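Local coordinates for invasion-associated protein B (Bartonella henselae, PDB 3DTD) that is of unknown molecular function but belongs to the IalB family and is probably associated with host-cell invasion by the bacterium, at residues T101-C106 with C111-V116; G74-P79 with V88-D93; V60-V65 with K129-A134. All coordinates share one frame; numbering follows the deposited sequence.

Interaction 1. Residues T101-C106 with C111-V116; sequences TGIRTC and CIVPIV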
ATOM      1  N   THR C 101      22.097  37.707 -17.377  1.00 55.74           N
ATOM      2  CA  THR C 101      22.402  37.354 -15.990  1.00 54.03           C
ATOM      3  C   THR C 101      22.778  35.866 -15.934  1.00 50.80           C
ATOM      4  O   THR C 101      22.883  35.221 -16.973  1.00 53.01           O
ATOM      5  CB  THR C 101      21.224  37.726 -15.023  1.00 56.46           C
ATOM      6  OG1 THR C 101      21.491  37.238 -13.700  1.00 56.09           O
ATOM      7  CG2 THR C 101      19.891  37.164 -15.520  1.00 53.80           C
ATOM      8  N   GLY C 102      23.001  35.328 -14.740  1.00 48.80           N
ATOM      9  CA  GLY C 102      23.421  33.936 -14.608  1.00 45.12           C
ATOM     10  C   GLY C 102      22.805  33.197 -13.439  1.00 42.90           C
ATOM     11  O   GLY C 102      22.203  33.808 -12.558  1.00 42.01           O
ATOM     12  N   ILE C 103      22.961  31.873 -13.452  1.00 41.76           N
ATOM     13  CA  ILE C 103      22.544  30.993 -12.353  1.00 38.88           C
ATOM     14  C   ILE C 103      23.400  31.269 -11.118  1.00 38.65           C
ATOM     15  O   ILE C 103      24.624  31.327 -11.212  1.00 42.60           O
ATOM     16  CB  ILE C 103      22.633  29.486 -12.769  1.00 37.58           C
ATOM     17  CG1 ILE C 103      21.622  29.180 -13.877  1.00 36.54           C
ATOM     18  CG2 ILE C 103      22.413  28.546 -11.574  1.00 32.92           C
ATOM     19  CD1 ILE C 103      21.837  27.852 -14.582  1.00 36.68           C
ATOM     20  N   ARG C 104      22.747  31.472  -9.976  1.00 36.35           N
ATOM     21  CA  ARG C 104      23.437  31.669  -8.706  1.00 35.75           C
ATOM     22  C   ARG C 104      23.702  30.326  -8.020  1.00 38.79           C
ATOM     23  O   ARG C 104      24.793  30.084  -7.479  1.00 35.29           O
ATOM     24  CB  ARG C 104      22.612  32.578  -7.787  1.00 32.48           C
ATOM     25  CG  ARG C 104      23.234  32.817  -6.421  1.00 30.44           C
ATOM     26  CD  ARG C 104      22.722  34.079  -5.755  1.00 46.55           C
ATOM     27  NE  ARG C 104      23.531  34.415  -4.583  1.00 50.84           N
ATOM     28  CZ  ARG C 104      23.266  34.013  -3.342  1.00 59.12           C
ATOM     29  NH1 ARG C 104      22.198  33.261  -3.091  1.00 56.48           N
ATOM     30  NH2 ARG C 104      24.071  34.367  -2.347  1.00 60.83           N
ATOM     31  N   THR C 105      22.686  29.468  -8.048  1.00 37.53           N
ATOM     32  CA  THR C 105      22.724  28.161  -7.406  1.00 39.26           C
ATOM     33  C   THR C 105      21.612  27.279  -7.957  1.00 39.13           C
ATOM     34  O   THR C 105      20.734  27.755  -8.680  1.00 39.20           O
ATOM     35  CB  THR C 105      22.589  28.270  -5.863  1.00 41.54           C
ATOM     36  OG1 THR C 105      22.809  26.987  -5.272  1.00 50.19           O
ATOM     37  CG2 THR C 105      21.217  28.803  -5.438  1.00 40.22           C
ATOM     38  N   CYS C 106      21.658  25.992  -7.632  1.00 39.31           N
ATOM     39  CA  CYS C 106      20.557  25.096  -7.948  1.00 40.27           C
ATOM     40  C   CYS C 106      20.113  24.352  -6.704  1.00 39.86           C
ATOM     41  O   CYS C 106      20.922  24.033  -5.835  1.00 41.47           O
ATOM     42  CB  CYS C 106      20.913  24.123  -9.073  1.00 40.36           C
ATOM     43  SG  CYS C 106      21.638  24.887 -10.579  1.00 47.36           S
ATOM     44  N   CYS C 111      17.345  25.296 -11.094  1.00 37.08           N
ATOM     45  CA  CYS C 111      18.424  26.278 -11.003  1.00 37.28           C
ATOM     46  C   CYS C 111      17.922  27.718 -10.900  1.00 37.37           C
ATOM     47  O   CYS C 111      17.088  28.154 -11.691  1.00 39.07           O
ATOM     48  CB  CYS C 111      19.395  26.104 -12.169  1.00 36.62           C
ATOM     49  SG  CYS C 111      20.280  24.543 -12.069  1.00 42.88           S
ATOM     50  N   ILE C 112      18.446  28.445  -9.920  1.00 37.61           N
ATOM     51  CA  ILE C 112      17.940  29.763  -9.561  1.00 38.67           C
ATOM     52  C   ILE C 112      18.734  30.886 -10.230  1.00 39.37           C
ATOM     53  O   ILE C 112      19.958  30.968 -10.093  1.00 38.31           O
ATOM     54  CB  ILE C 112      17.905  29.959  -8.014  1.00 40.10           C
ATOM     55  CG1 ILE C 112      17.213  28.775  -7.313  1.00 39.98           C
ATOM     56  CG2 ILE C 112      17.261  31.292  -7.633  1.00 35.83           C
ATOM     57  CD1 ILE C 112      15.749  28.521  -7.711  1.00 47.00           C
ATOM     58  N   VAL C 113      18.012  31.735 -10.962  1.00 38.56           N
ATOM     59  CA  VAL C 113      18.570  32.881 -11.672  1.00 37.85           C
ATOM     60  C   VAL C 113      18.000  34.170 -11.060  1.00 38.60           C
ATOM     61  O   VAL C 113      16.816  34.458 -11.227  1.00 37.80           O
ATOM     62  CB  VAL C 113      18.219  32.830 -13.186  1.00 37.33           C
ATOM     63  CG1 VAL C 113      18.860  33.987 -13.933  1.00 34.58           C
ATOM     64  CG2 VAL C 113      18.642  31.509 -13.808  1.00 34.35           C
ATOM     65  N   PRO C 114      18.831  34.935 -10.328  1.00 41.31           N
ATOM     66  CA  PRO C 114      18.384  36.221  -9.786  1.00 42.44           C
ATOM     67  C   PRO C 114      18.174  37.254 -10.890  1.00 43.55           C
ATOM     68  O   PRO C 114      18.966  37.329 -11.831  1.00 45.44           O
ATOM     69  CB  PRO C 114      19.546  36.659  -8.883  1.00 40.12           C
ATOM     70  CG  PRO C 114      20.414  35.473  -8.730  1.00 41.54           C
ATOM     71  CD  PRO C 114      20.225  34.646  -9.954  1.00 40.42           C
ATOM     72  N   ILE C 115      17.108  38.032 -10.762  1.00 45.05           N
ATOM     73  CA  ILE C 115      16.733  39.016 -11.769  1.00 49.18           C
ATOM     74  C   ILE C 115      16.399  40.350 -11.115  1.00 48.42           C
ATOM     75  O   ILE C 115      15.762  40.391 -10.066  1.00 47.10           O
ATOM     76  CB  ILE C 115      15.543  38.530 -12.634  1.00 49.79           C
ATOM     77  CG1 ILE C 115      14.576  37.692 -11.788  1.00 54.66           C
ATOM     78  CG2 ILE C 115      16.058  37.708 -13.805  1.00 51.35           C
ATOM     79  CD1 ILE C 115      13.163  37.617 -12.293  1.00 48.26           C
ATOM     80  N   VAL C 116      16.874  41.432 -11.727  1.00 50.35           N
ATOM     81  CA  VAL C 116      16.543  42.794 -11.318  1.00 50.57           C
ATOM     82  C   VAL C 116      16.095  43.554 -12.569  1.00 50.84           C
ATOM     83  O   VAL C 116      16.817  43.596 -13.566  1.00 49.69           O
ATOM     84  CB  VAL C 116      17.748  43.514 -10.642  1.00 51.48           C
ATOM     85  CG1 VAL C 116      17.443  44.983 -10.397  1.00 51.76           C
ATOM     86  CG2 VAL C 116      18.124  42.841  -9.327  1.00 52.11           C
TER

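Interaction 2. Residues G74-P79 with V88-D93; sequences GNLTVP and VRLQVD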
ATOM      1  N   GLY C  74      13.649  39.623  -8.135  1.00 44.89           N
ATOM      2  CA  GLY C  74      13.298  38.304  -7.628  1.00 42.71           C
ATOM      3  C   GLY C  74      14.109  37.184  -8.242  1.00 43.67           C
ATOM      4  O   GLY C  74      15.304  37.337  -8.497  1.00 43.20           O
ATOM      5  N   ASN C  75      13.449  36.055  -8.490  1.00 43.32           N
ATOM      6  CA  ASN C  75      14.128  34.858  -8.977  1.00 40.36           C
ATOM      7  C   ASN C  75      13.424  34.147 -10.118  1.00 39.10           C
ATOM      8  O   ASN C  75      12.199  34.023 -10.139  1.00 40.14           O
ATOM      9  CB  ASN C  75      14.367  33.870  -7.828  1.00 41.39           C
ATOM     10  CG  ASN C  75      15.412  34.364  -6.842  1.00 47.44           C
ATOM     11  OD1 ASN C  75      16.564  34.611  -7.207  1.00 50.46           O
ATOM     12  ND2 ASN C  75      15.013  34.511  -5.586  1.00 49.85           N
ATOM     13  N   LEU C  76      14.231  33.671 -11.056  1.00 36.79           N
ATOM     14  CA  LEU C  76      13.782  32.814 -12.129  1.00 38.64           C
ATOM     15  C   LEU C  76      14.309  31.404 -11.861  1.00 38.29           C
ATOM     16  O   LEU C  76      15.487  31.228 -11.566  1.00 39.37           O
ATOM     17  CB  LEU C  76      14.303  33.354 -13.463  1.00 40.60           C
ATOM     18  CG  LEU C  76      14.098  32.591 -14.770  1.00 47.81           C
ATOM     19  CD1 LEU C  76      12.651  32.629 -15.209  1.00 52.51           C
ATOM     20  CD2 LEU C  76      14.992  33.183 -15.843  1.00 43.77           C
ATOM     21  N   THR C  77      13.429  30.410 -11.938  1.00 39.23           N
ATOM     22  CA  THR C  77      13.824  29.012 -11.795  1.00 39.30           C
ATOM     23  C   THR C  77      13.859  28.371 -13.178  1.00 40.66           C
ATOM     24  O   THR C  77      12.867  28.395 -13.896  1.00 41.51           O
ATOM     25  CB  THR C  77      12.869  28.233 -10.864  1.00 41.31           C
ATOM     26  OG1 THR C  77      12.726  28.932  -9.621  1.00 45.21           O
ATOM     27  CG2 THR C  77      13.403  26.833 -10.587  1.00 38.71           C
ATOM     28  N   VAL C  78      15.017  27.828 -13.549  1.00 41.56           N
ATOM     29  CA  VAL C  78      15.225  27.196 -14.859  1.00 39.63           C
ATOM     30  C   VAL C  78      15.522  25.695 -14.662  1.00 40.72           C
ATOM     31  O   VAL C  78      15.791  25.277 -13.533  1.00 39.47           O
ATOM     32  CB  VAL C  78      16.344  27.928 -15.699  1.00 39.17           C
ATOM     33  CG1 VAL C  78      15.964  29.384 -15.982  1.00 38.77           C
ATOM     34  CG2 VAL C  78      17.705  27.841 -15.031  1.00 36.29           C
ATOM     35  N   PRO C  79      15.443  24.877 -15.738  1.00 40.77           N
ATOM     36  CA  PRO C  79      15.717  23.437 -15.592  1.00 40.58           C
ATOM     37  C   PRO C  79      17.142  23.061 -15.178  1.00 39.48           C
ATOM     38  O   PRO C  79      18.055  23.880 -15.237  1.00 40.72           O
ATOM     39  CB  PRO C  79      15.446  22.878 -17.000  1.00 39.27           C
ATOM     40  CG  PRO C  79      14.639  23.891 -17.682  1.00 39.69           C
ATOM     41  CD  PRO C  79      15.053  25.206 -17.122  1.00 38.10           C
ATOM     42  N   VAL C  88      22.345  33.427 -18.812  1.00 46.28           N
ATOM     43  CA  VAL C  88      20.934  33.290 -19.142  1.00 44.07           C
ATOM     44  C   VAL C  88      20.456  34.647 -19.655  1.00 45.46           C
ATOM     45  O   VAL C  88      20.545  35.658 -18.952  1.00 42.92           O
ATOM     46  CB  VAL C  88      20.089  32.825 -17.919  1.00 43.23           C
ATOM     47  CG1 VAL C  88      18.593  32.827 -18.247  1.00 34.33           C
ATOM     48  CG2 VAL C  88      20.527  31.435 -17.455  1.00 34.75           C
ATOM     49  N   ARG C  89      19.972  34.657 -20.893  1.00 48.05           N
ATOM     50  CA  ARG C  89      19.533  35.871 -21.571  1.00 53.07           C
ATOM     51  C   ARG C  89      18.013  36.021 -21.473  1.00 49.13           C
ATOM     52  O   ARG C  89      17.268  35.089 -21.774  1.00 47.46           O
ATOM     53  CB  ARG C  89      19.989  35.827 -23.034  1.00 53.29           C
ATOM     54  CG  ARG C  89      19.652  37.050 -23.877  1.00 58.92           C
ATOM     55  CD  ARG C  89      20.129  36.843 -25.307  1.00 58.37           C
ATOM     56  NE  ARG C  89      19.836  37.985 -26.168  1.00 73.03           N
ATOM     57  CZ  ARG C  89      18.791  38.063 -26.991  1.00 82.52           C
ATOM     58  NH1 ARG C  89      17.920  37.061 -27.073  1.00 82.32           N
ATOM     59  NH2 ARG C  89      18.618  39.147 -27.738  1.00 77.87           N
ATOM     60  N   LEU C  90      17.572  37.197 -21.037  1.00 49.37           N
ATOM     61  CA  LEU C  90      16.151  37.518 -20.914  1.00 49.09           C
ATOM     62  C   LEU C  90      15.767  38.625 -21.891  1.00 49.34           C
ATOM     63  O   LEU C  90      16.395  39.684 -21.915  1.00 48.34           O
ATOM     64  CB  LEU C  90      15.818  37.953 -19.482  1.00 49.06           C
ATOM     65  CG  LEU C  90      15.609  36.893 -18.394  1.00 49.65           C
ATOM     66  CD1 LEU C  90      16.924  36.397 -17.814  1.00 49.85           C
ATOM     67  CD2 LEU C  90      14.741  37.461 -17.292  1.00 55.37           C
ATOM     68  N   GLN C  91      14.731  38.380 -22.687  1.00 48.45           N
ATOM     69  CA  GLN C  91      14.279  39.339 -23.690  1.00 49.30           C
ATOM     70  C   GLN C  91      12.756  39.407 -23.750  1.00 47.13           C
ATOM     71  O   GLN C  91      12.089  38.382 -23.871  1.00 45.60           O
ATOM     72  CB  GLN C  91      14.847  38.975 -25.068  1.00 49.48           C
ATOM     73  CG  GLN C  91      14.572  40.006 -26.158  1.00 55.72           C
ATOM     74  CD  GLN C  91      15.020  39.552 -27.537  1.00 57.49           C
ATOM     75  OE1 GLN C  91      15.173  38.357 -27.800  1.00 61.49           O
ATOM     76  NE2 GLN C  91      15.223  40.511 -28.430  1.00 62.86           N
ATOM     77  N   VAL C  92      12.212  40.618 -23.666  1.00 46.27           N
ATOM     78  CA  VAL C  92      10.778  40.807 -23.852  1.00 45.53           C
ATOM     79  C   VAL C  92      10.472  40.758 -25.345  1.00 50.58           C
ATOM     80  O   VAL C  92      10.805  41.687 -26.092  1.00 51.19           O
ATOM     81  CB  VAL C  92      10.253  42.125 -23.248  1.00 43.86           C
ATOM     82  CG1 VAL C  92       8.740  42.101 -23.195  1.00 41.13           C
ATOM     83  CG2 VAL C  92      10.823  42.353 -21.866  1.00 37.30           C
ATOM     84  N   ASP C  93       9.850  39.651 -25.751  1.00 49.61           N
ATOM     85  CA  ASP C  93       9.515  39.350 -27.145  1.00 50.36           C
ATOM     86  C   ASP C  93      10.727  39.461 -28.076  1.00 48.33           C
ATOM     87  O   ASP C  93      11.691  38.713 -27.919  1.00 44.96           O
ATOM     88  CB  ASP C  93       8.317  40.188 -27.623  1.00 51.56           C
ATOM     89  CG  ASP C  93       7.056  39.924 -26.814  1.00 52.67           C
ATOM     90  OD1 ASP C  93       6.642  38.748 -26.695  1.00 51.62           O
ATOM     91  OD2 ASP C  93       6.474  40.898 -26.300  1.00 50.84           O
TER

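Interaction 3. Residues V60-V65 with K129-A134; sequences VAMSVV and KHLKLA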
ATOM      1  N   VAL C  60       9.860  25.933 -15.850  1.00 41.88           N
ATOM      2  CA  VAL C  60      10.352  27.272 -15.547  1.00 39.43           C
ATOM      3  C   VAL C  60       9.373  28.007 -14.611  1.00 38.82           C
ATOM      4  O   VAL C  60       8.165  27.830 -14.713  1.00 42.14           O
ATOM      5  CB  VAL C  60      10.737  28.058 -16.861  1.00 40.55           C
ATOM      6  CG1 VAL C  60       9.619  28.036 -17.870  1.00 51.33           C
ATOM      7  CG2 VAL C  60      11.166  29.481 -16.587  1.00 46.94           C
ATOM      8  N   ALA C  61       9.914  28.774 -13.666  1.00 38.85           N
ATOM      9  CA  ALA C  61       9.122  29.537 -12.704  1.00 36.13           C
ATOM     10  C   ALA C  61       9.721  30.930 -12.497  1.00 39.79           C
ATOM     11  O   ALA C  61      10.920  31.133 -12.671  1.00 41.43           O
ATOM     12  CB  ALA C  61       9.023  28.790 -11.374  1.00 32.97           C
ATOM     13  N   MET C  62       8.875  31.889 -12.142  1.00 38.71           N
ATOM     14  CA  MET C  62       9.316  33.253 -11.888  1.00 37.27           C
ATOM     15  C   MET C  62       8.585  33.807 -10.677  1.00 36.75           C
ATOM     16  O   MET C  62       7.371  33.703 -10.596  1.00 39.05           O
ATOM     17  CB  MET C  62       9.085  34.138 -13.122  1.00 35.21           C
ATOM     18  CG  MET C  62       9.423  35.619 -12.910  1.00 44.34           C
ATOM     19  SD  MET C  62       9.626  36.580 -14.421  1.00 41.24           S
ATOM     20  CE  MET C  62      11.229  35.982 -14.926  1.00 57.47           C
ATOM     21  N   SER C  63       9.336  34.375  -9.736  1.00 38.48           N
ATOM     22  CA  SER C  63       8.764  35.012  -8.552  1.00 39.80           C
ATOM     23  C   SER C  63       9.381  36.394  -8.376  1.00 42.59           C
ATOM     24  O   SER C  63      10.597  36.552  -8.483  1.00 44.06           O
ATOM     25  CB  SER C  63       8.991  34.152  -7.306  1.00 38.57           C
ATOM     26  OG  SER C  63       8.102  34.519  -6.262  1.00 44.80           O
ATOM     27  N   VAL C  64       8.537  37.387  -8.102  1.00 43.01           N
ATOM     28  CA  VAL C  64       8.926  38.793  -8.198  1.00 42.90           C
ATOM     29  C   VAL C  64       8.298  39.656  -7.089  1.00 42.41           C
ATOM     30  O   VAL C  64       7.133  39.469  -6.735  1.00 39.93           O
ATOM     31  CB  VAL C  64       8.646  39.322  -9.650  1.00 45.63           C
ATOM     32  CG1 VAL C  64       7.907  40.652  -9.674  1.00 47.44           C
ATOM     33  CG2 VAL C  64       9.932  39.366 -10.464  1.00 50.37           C
ATOM     34  N   VAL C  65       9.098  40.559  -6.519  1.00 43.82           N
ATOM     35  CA  VAL C  65       8.622  41.537  -5.536  1.00 44.96           C
ATOM     36  C   VAL C  65       8.853  42.971  -6.008  1.00 46.88           C
ATOM     37  O   VAL C  65       9.728  43.230  -6.837  1.00 44.42           O
ATOM     38  CB  VAL C  65       9.265  41.354  -4.122  1.00 45.12           C
ATOM     39  CG1 VAL C  65       8.812  40.058  -3.482  1.00 47.83           C
ATOM     40  CG2 VAL C  65      10.795  41.431  -4.178  1.00 43.53           C
ATOM     41  N   LYS C 129       4.257  40.220 -24.418  1.00 42.43           N
ATOM     42  CA  LYS C 129       3.469  38.985 -24.406  1.00 47.13           C
ATOM     43  C   LYS C 129       4.251  37.803 -23.829  1.00 45.53           C
ATOM     44  O   LYS C 129       3.715  37.019 -23.043  1.00 44.49           O
ATOM     45  CB  LYS C 129       2.956  38.656 -25.813  1.00 50.56           C
ATOM     46  CG  LYS C 129       1.535  39.162 -26.079  1.00 64.97           C
ATOM     47  CD  LYS C 129       1.301  39.521 -27.542  1.00 77.33           C
ATOM     48  CE  LYS C 129       1.686  40.969 -27.820  1.00 86.60           C
ATOM     49  NZ  LYS C 129       1.328  41.388 -29.202  1.00 90.68           N
ATOM     50  N   HIS C 130       5.513  37.687 -24.202  1.00 45.42           N
ATOM     51  CA  HIS C 130       6.413  36.640 -23.741  1.00 44.84           C
ATOM     52  C   HIS C 130       7.702  37.208 -23.232  1.00 44.18           C
ATOM     53  O   HIS C 130       8.253  38.077 -23.798  1.00 43.39           O
ATOM     54  CB  HIS C 130       6.772  35.704 -24.865  1.00 46.90           C
ATOM     55  CG  HIS C 130       5.731  34.690 -25.152  1.00 54.60           C
ATOM     56  ND1 HIS C 130       6.011  33.486 -25.737  1.00 64.62           N
ATOM     57  CD2 HIS C 130       4.405  34.704 -24.938  1.00 62.23           C
ATOM     58  CE1 HIS C 130       4.902  32.792 -25.849  1.00 65.88           C
ATOM     59  NE2 HIS C 130       3.910  33.515 -25.384  1.00 62.14           N
ATOM     60  N   LEU C 131       8.196  36.670 -22.159  1.00 41.57           N
ATOM     61  CA  LEU C 131       9.571  36.914 -21.751  1.00 41.21           C
ATOM     62  C   LEU C 131      10.401  35.714 -22.188  1.00 42.10           C
ATOM     63  O   LEU C 131      10.350  34.656 -21.566  1.00 42.53           O
ATOM     64  CB  LEU C 131       9.675  37.139 -20.244  1.00 38.75           C
ATOM     65  CG  LEU C 131      11.080  37.368 -19.670  1.00 38.32           C
ATOM     66  CD1 LEU C 131      11.758  38.601 -20.265  1.00 37.90           C
ATOM     67  CD2 LEU C 131      10.995  37.488 -18.177  1.00 37.05           C
ATOM     68  N   LYS C 132      11.137  35.883 -23.283  1.00 43.72           N
ATOM     69  CA  LYS C 132      11.904  34.800 -23.885  1.00 42.98           C
ATOM     70  C   LYS C 132      13.207  34.549 -23.140  1.00 42.41           C
ATOM     71  O   LYS C 132      13.922  35.488 -22.777  1.00 40.11           O
ATOM     72  CB  LYS C 132      12.186  35.099 -25.360  1.00 47.20           C
ATOM     73  CG  LYS C 132      10.956  35.041 -26.261  1.00 53.94           C
ATOM     74  CD  LYS C 132      11.333  35.243 -27.717  1.00 69.04           C
ATOM     75  CE  LYS C 132      10.105  35.214 -28.613  1.00 83.49           C
ATOM     76  NZ  LYS C 132      10.452  35.439 -30.048  1.00 87.36           N
ATOM     77  N   LEU C 133      13.503  33.274 -22.910  1.00 43.77           N
ATOM     78  CA  LEU C 133      14.742  32.875 -22.244  1.00 43.75           C
ATOM     79  C   LEU C 133      15.706  32.195 -23.215  1.00 41.95           C
ATOM     80  O   LEU C 133      15.287  31.424 -24.081  1.00 41.50           O
ATOM     81  CB  LEU C 133      14.464  31.946 -21.059  1.00 43.71           C
ATOM     82  CG  LEU C 133      13.807  32.357 -19.730  1.00 45.76           C
ATOM     83  CD1 LEU C 133      13.578  33.865 -19.561  1.00 43.26           C
ATOM     84  CD2 LEU C 133      12.509  31.612 -19.534  1.00 46.50           C
ATOM     85  N   ALA C 134      16.994  32.493 -23.063  1.00 41.94           N
ATOM     86  CA  ALA C 134      18.050  31.862 -23.856  1.00 42.56           C
ATOM     87  C   ALA C 134      19.202  31.419 -22.956  1.00 40.75           C
ATOM     88  O   ALA C 134      19.742  32.217 -22.184  1.00 40.17           O
ATOM     89  CB  ALA C 134      18.549  32.814 -24.938  1.00 43.45           C
TER

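Interaction 1. Residues T101-C106 with C111-V116
Chi1 values of -50° at Cys106 and -67° at Cys111 set each SG beside its own backbone N, and the two sulfurs meet as a disulfide, Cys106 SG to Cys111 SG 2.0 Å, with chi3 at 99°. The rotamer of Thr101 places OG1 opposite its backbone N, from where the hydroxyl donates to Pro114 O at 3.1 Å, nearly in line with the carbonyl. Between these ends Arg104 N binds Ile112 O at 2.8 Å and Ile112 N binds Thr105 O at 2.7 Å. Residues 105-106 and 111-116 belong to a beta hairpin of strands 105-107 and 110-117; Thr101 ends strand 98-101 of the other sheet, and 102-104 connects the two. The disulfide bridges a non-hydrogen-bonded antiparallel pair close to the hairpin turn. The two methyls of Val113 part company: CG1 lies 3.7 Å from Thr101 CG2, CG2 3.8 Å from Ile103 CG1. The Arg104 side chain crosses the Pro114 ring at about a right angle, Arg104 CB to Pro114 CG 3.8 Å. Strand 105-107 is an edge of its sheet within this chain; there Thr105 OG1 is hydrogen-bonded to Ile82 O of a second subunit.

Interaction 2. Residues G74-P79 with V88-D93
Leu76 reaches across to Val88 and Leu90 with a single methyl, CD2, which lies 4.3 Å from Val88 CG1 and 4.2 Å from Leu90 CD1. Val88 CG1 and Leu90 CD1 are themselves 4.0 Å apart, so the three methyls form a nearly equilateral cluster in the centre of a beta sandwich, consistent with the E-set clan. One layer is the sheet containing strand 72-78, the other the sheet containing strand 88-92, and their separation can be gauged from Leu76 CA to Leu90 CA, 10.2 Å. Leu76 spans much of that gap because its CG is swung to the far side from the backbone N (chi1 174°), carrying the branched end toward the facing sheet. Val78 also faces the opposing strand but stops short of close contact. Further out, Val60 and Met62 flank Leu76 from the neighbouring strand of its own sheet, while Leu131 and Leu133 do the same for Leu90. The strand alternation sends Asn75 and Thr77 to the outer side of one layer, and Arg89 and Gln91 to the outer side of the other. At the end of 88-93 the Asp93 carboxylate accepts the backbone N-H groups of Lys129 and His130, one per oxygen, tying this turn to the start of strand 130-136. On the outer face Arg89 NH1 donates to Gln91 OE1 at 3.1 Å in a bent bond, N-H...O 136°, coming from above the amide plane, 62° out of it.

Interaction 3. Residues V60-V65 with K129-A134
Met62 and Leu131 meet through their outermost carbons, Met62 CE to Leu131 CD2 3.6 Å, with the sulfur close behind, Met62 SD to Leu131 CD2 4.1 Å. The methionine runs out extended through chi1 and chi2, then bends at chi3 (-75°), which turns CE onto the leucine methyl; the two side chains cross at about a right angle. Two residues back along the strand, Val60 reaches Leu133 tip to tip, Val60 CG2 to Leu133 CD2 3.9 Å. The chi1 of Val60, 52°, squeezes CG1 between the backbone N and carbonyl carbon and leaves CG2 to make the contact. Leu133 has an almost eclipsed chi2 of -7° as modelled, with CD2 facing the valine. Strands 58-66 and 130-136 lie in the two facing sheets of the beta sandwich, and Met62 CA is 10.5 Å from Leu131 CA, so only side-chain ends bridge the gap. Leu76 borders Val60 and Met62, Leu90 borders both leucines, and Leu25 of a third subunit packs on Val60. All four touching side chains are buried and apolar, so their attraction rests on dispersion and the exclusion of water, with no directional bond between these two segments.

Interactions 2 and 3 lie in the sandwich core, about 5 Å between centres, and are tied within each sheet by probable hydrogen bonds, Thr77 N to Ala61 O and Gln91 O to Lys132 N, each 2.7 Å. Interaction 1 borders that core through Val113 and Ile115 and runs out to a subunit interface. Its centre is about 8 Å from that of interaction 2, and both layers join them: Val113 N to Leu76 O and Thr101 O to Val88 N, each 2.6 Å and probably hydrogen bonds. Interactions 1 and 3, about 12 Å between centres, still touch where Ile115 CD1 lies 3.7 Å from Met62 CE. In sequence, interactions 2 and 1 follow one another inside the loop that interaction 3 closes.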